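Intracellular serine protease (Bacillus licheniformis, PDB 4ZOQ) probably cleaves peptide bonds as a subtilisin-like serine endopeptidase, and is a lanthipeptide protease used for sequence-specific, traceless peptide cleavage. Local coordinates at residues S116-V124 with L151-Y161. Sequence-based numbering, arbitrary orientation.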
loop_
_atom_site.group_PDB
_atom_site.type_symbol
_atom_site.label_atom_id
_atom_site.label_comp_id
_atom_site.label_asym_id
_atom_site.label_seq_id
_atom_site.Cartn_x
_atom_site.Cartn_y
_atom_site.Cartn_z
ATOM N N SER B 116 -1.603 -10.266 9.180
ATOM C CA SER B 116 -1.599 -8.876 9.588
ATOM C C SER B 116 -0.308 -8.582 10.329
ATOM O O SER B 116 0.240 -7.477 10.248
ATOM C CB SER B 116 -2.791 -8.583 10.478
ATOM O OG SER B 116 -3.992 -8.553 9.733
ATOM N N TYR B 117 0.169 -9.608 11.037
ATOM C CA TYR B 117 1.378 -9.546 11.848
ATOM C C TYR B 117 2.575 -9.177 10.981
ATOM O O TYR B 117 3.377 -8.314 11.343
ATOM C CB TYR B 117 1.627 -10.889 12.546
ATOM C CG TYR B 117 2.923 -10.960 13.322
ATOM C CD1 TYR B 117 3.007 -10.440 14.605
ATOM C CD2 TYR B 117 4.079 -11.502 12.753
ATOM C CE1 TYR B 117 4.184 -10.487 15.318
ATOM C CE2 TYR B 117 5.277 -11.553 13.468
ATOM C CZ TYR B 117 5.316 -11.037 14.751
ATOM O OH TYR B 117 6.481 -11.058 15.490
ATOM N N ASN B 118 2.736 -9.856 9.854
ATOM C CA ASN B 118 3.853 -9.499 8.981
ATOM C C ASN B 118 3.740 -8.101 8.375
ATOM O O ASN B 118 4.765 -7.494 8.046
ATOM C CB ASN B 118 4.059 -10.550 7.899
ATOM C CG ASN B 118 4.807 -11.750 8.419
ATOM O OD1 ASN B 118 5.537 -11.646 9.412
ATOM N ND2 ASN B 118 4.631 -12.897 7.772
ATOM N N ILE B 119 2.517 -7.589 8.230
ATOM C CA ILE B 119 2.358 -6.255 7.688
ATOM C C ILE B 119 2.912 -5.251 8.693
ATOM O O ILE B 119 3.646 -4.312 8.331
ATOM C CB ILE B 119 0.888 -5.926 7.345
ATOM C CG1 ILE B 119 0.372 -6.901 6.294
ATOM C CG2 ILE B 119 0.769 -4.473 6.857
ATOM C CD1 ILE B 119 -1.080 -6.767 6.003
ATOM N N MET B 120 2.563 -5.463 9.959
ATOM C CA MET B 120 3.044 -4.606 11.043
ATOM C C MET B 120 4.568 -4.658 11.143
ATOM O O MET B 120 5.225 -3.620 11.271
ATOM C CB MET B 120 2.437 -5.029 12.384
ATOM C CG MET B 120 0.942 -5.011 12.409
ATOM S SD MET B 120 0.259 -5.230 14.075
ATOM C CE MET B 120 -1.205 -6.190 13.662
ATOM N N LYS B 121 5.126 -5.861 11.043
ATOM C CA LYS B 121 6.566 -6.008 11.157
ATOM C C LYS B 121 7.247 -5.280 10.008
ATOM O O LYS B 121 8.248 -4.590 10.210
ATOM C CB LYS B 121 6.964 -7.470 11.174
ATOM C CG LYS B 121 8.427 -7.690 11.495
ATOM C CD LYS B 121 8.740 -9.168 11.389
ATOM C CE LYS B 121 8.566 -9.865 12.723
ATOM N NZ LYS B 121 8.722 -11.326 12.612
ATOM N N ALA B 122 6.687 -5.425 8.811
ATOM C CA ALA B 122 7.216 -4.730 7.648
ATOM C C ALA B 122 7.081 -3.214 7.813
ATOM O O ALA B 122 7.997 -2.455 7.467
ATOM C CB ALA B 122 6.514 -5.188 6.375
ATOM N N MET B 123 5.982 -2.769 8.398
ATOM C CA MET B 123 5.812 -1.341 8.595
ATOM C C MET B 123 6.942 -0.822 9.458
ATOM O O MET B 123 7.612 0.162 9.118
ATOM C CB MET B 123 4.461 -1.020 9.254
ATOM C CG MET B 123 3.253 -1.197 8.327
ATOM S SD MET B 123 1.661 -0.979 9.176
ATOM C CE MET B 123 1.645 0.785 9.556
ATOM N N VAL B 124 7.182 -1.513 10.563
ATOM C CA VAL B 124 8.158 -1.046 11.513
ATOM C C VAL B 124 9.552 -1.089 10.913
ATOM O O VAL B 124 10.320 -0.124 11.015
ATOM C CB VAL B 124 8.092 -1.867 12.797
ATOM C CG1 VAL B 124 9.237 -1.473 13.710
ATOM C CG2 VAL B 124 6.769 -1.601 13.472
ATOM N N LEU B 151 -5.908 -6.929 17.825
ATOM C CA LEU B 151 -5.244 -6.811 16.527
ATOM C C LEU B 151 -5.235 -5.353 16.049
ATOM O O LEU B 151 -4.222 -4.867 15.532
ATOM C CB LEU B 151 -5.919 -7.706 15.482
ATOM C CG LEU B 151 -5.226 -7.822 14.124
ATOM C CD1 LEU B 151 -3.950 -8.594 14.257
ATOM C CD2 LEU B 151 -6.142 -8.471 13.076
ATOM N N MET B 152 -6.360 -4.665 16.216
ATOM C CA MET B 152 -6.453 -3.278 15.801
ATOM C C MET B 152 -5.559 -2.400 16.648
ATOM O O MET B 152 -4.935 -1.457 16.151
ATOM C CB MET B 152 -7.903 -2.787 15.848
ATOM C CG MET B 152 -8.080 -1.323 15.441
ATOM S SD MET B 152 -9.789 -0.974 14.939
ATOM C CE MET B 152 -9.733 0.790 14.587
ATOM N N LYS B 153 -5.517 -2.712 17.938
ATOM C CA LYS B 153 -4.701 -1.979 18.899
ATOM C C LYS B 153 -3.226 -2.090 18.534
ATOM O O LYS B 153 -2.465 -1.111 18.599
ATOM C CB LYS B 153 -4.944 -2.531 20.303
ATOM C CG LYS B 153 -4.151 -1.885 21.415
ATOM C CD LYS B 153 -4.572 -2.480 22.739
ATOM C CE LYS B 153 -3.942 -1.774 23.922
ATOM N NZ LYS B 153 -4.325 -2.505 25.164
ATOM N N ALA B 154 -2.831 -3.298 18.151
ATOM C CA ALA B 154 -1.466 -3.567 17.727
ATOM C C ALA B 154 -1.157 -2.790 16.472
ATOM O O ALA B 154 -0.098 -2.163 16.322
ATOM C CB ALA B 154 -1.271 -5.072 17.471
ATOM N N TYR B 155 -2.137 -2.819 15.576
ATOM C CA TYR B 155 -1.969 -2.306 14.236
ATOM C C TYR B 155 -1.851 -0.785 14.330
ATOM O O TYR B 155 -1.085 -0.144 13.595
ATOM C CB TYR B 155 -3.171 -2.678 13.400
ATOM C CG TYR B 155 -2.834 -3.085 12.034
ATOM C CD1 TYR B 155 -3.516 -4.131 11.427
ATOM C CD2 TYR B 155 -1.736 -2.532 11.392
ATOM C CE1 TYR B 155 -3.193 -4.533 10.161
ATOM C CE2 TYR B 155 -1.397 -2.929 10.133
ATOM C CZ TYR B 155 -2.133 -3.936 9.525
ATOM O OH TYR B 155 -1.830 -4.386 8.264
ATOM N N GLN B 156 -2.581 -0.230 15.293
ATOM C CA GLN B 156 -2.578 1.200 15.537
ATOM C C GLN B 156 -1.218 1.654 16.078
ATOM O O GLN B 156 -0.769 2.772 15.804
ATOM C CB GLN B 156 -3.721 1.567 16.498
ATOM C CG GLN B 156 -3.955 3.043 16.674
ATOM C CD GLN B 156 -4.274 3.759 15.350
ATOM O OE1 GLN B 156 -5.356 3.588 14.769
ATOM N NE2 GLN B 156 -3.330 4.565 14.879
ATOM N N ARG B 157 -0.535 0.777 16.804
ATOM C CA ARG B 157 0.759 1.151 17.354
ATOM C C ARG B 157 1.782 1.233 16.247
ATOM O O ARG B 157 2.598 2.146 16.225
ATOM C CB ARG B 157 1.217 0.130 18.395
ATOM C CG ARG B 157 0.512 0.188 19.721
ATOM C CD ARG B 157 1.126 -0.835 20.673
ATOM N NE ARG B 157 0.430 -0.884 21.950
ATOM C CZ ARG B 157 0.781 -1.663 22.971
ATOM N NH1 ARG B 157 1.808 -2.495 22.856
ATOM N NH2 ARG B 157 0.091 -1.618 24.105
ATOM N N ALA B 158 1.681 0.327 15.283
ATOM C CA ALA B 158 2.529 0.372 14.099
ATOM C C ALA B 158 2.330 1.683 13.346
ATOM O O ALA B 158 3.303 2.347 12.943
ATOM C CB ALA B 158 2.235 -0.815 13.192
ATOM N N ALA B 159 1.073 2.081 13.202
ATOM C CA ALA B 159 0.757 3.306 12.494
ATOM C C ALA B 159 1.273 4.514 13.255
ATOM O O ALA B 159 1.790 5.480 12.658
ATOM C CB ALA B 159 -0.751 3.416 12.258
ATOM N N ASN B 160 1.142 4.460 14.577
ATOM C CA ASN B 160 1.679 5.515 15.426
ATOM C C ASN B 160 3.203 5.637 15.262
ATOM O O ASN B 160 3.773 6.737 15.202
ATOM C CB ASN B 160 1.319 5.221 16.889
ATOM C CG ASN B 160 -0.196 5.397 17.188
ATOM O OD1 ASN B 160 -0.997 5.770 16.318
ATOM N ND2 ASN B 160 -0.576 5.132 18.421
ATOM N N TYR B 161 3.864 4.498 15.145
ATOM C CA TYR B 161 5.316 4.492 15.031
ATOM C C TYR B 161 5.795 5.150 13.729
ATOM O O TYR B 161 6.728 5.954 13.741
ATOM C CB TYR B 161 5.834 3.066 15.147
ATOM C CG TYR B 161 7.323 2.949 15.202
ATOM C CD1 TYR B 161 8.037 3.374 16.322
ATOM C CD2 TYR B 161 8.023 2.374 14.149
ATOM C CE1 TYR B 161 9.430 3.239 16.375
ATOM C CE2 TYR B 161 9.386 2.233 14.186
ATOM C CZ TYR B 161 10.095 2.662 15.295
ATOM O OH TYR B 161 11.463 2.497 15.286
#
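Met120 and Tyr155 meet because their torsions lead both side chains between two helices. The Met120 chain leaves with CG beside the backbone N (chi1 -58°), runs on extended and bends only at its last torsion, while a chi1 of -140°, away from the usual staggered values, carries the end of the Tyr155 ring in among the residues of helix 116-124. Met120 CG then lies over one face of the ring, 3.8 Å from Tyr155 CD2 and displaced toward the rim, a CH-pi contact. Its sulfur meets the same ring obliquely, and Met120 CE continues to Leu151 CD1, 3.7 Å away. Met123 reaches the ring differently: its SD lies at the edge, in the ring plane, 3.8 Å from Tyr155 CE2, so the tyrosine has two Met-aromatic contacts of distinct geometry. Met123 CE passes on to the backbone between Ala158 and Ala159. Each is a knob in a hole of the other helix: Met120 among Leu151, Ala154, Tyr155 and Ala158; Tyr155 among Ser116, Ile119, Met120 and Met123. The Tyr155 hydroxyl ends against Ile119, buried, with no polar partner in the model. With an alanine at Tyr155, the ring that Met120 CG and Met123 SD share is gone, and the two methionines would probably be freer to turn, with a gap beside Ile119. Farther along, Val124 CG1 packs 3.7 Å from Tyr161 CE2; the Tyr161 hydroxyl is hydrogen-bonded to Asn128. The axes, 9.4 Å apart, run nearly parallel at 16°. Ile119 and Met123 also touch Ile50 of strand 46-51, and helix 146-164 packs alongside: a helix pair flanking the mainly parallel sheet of the subtilisin-like alpha/beta fold.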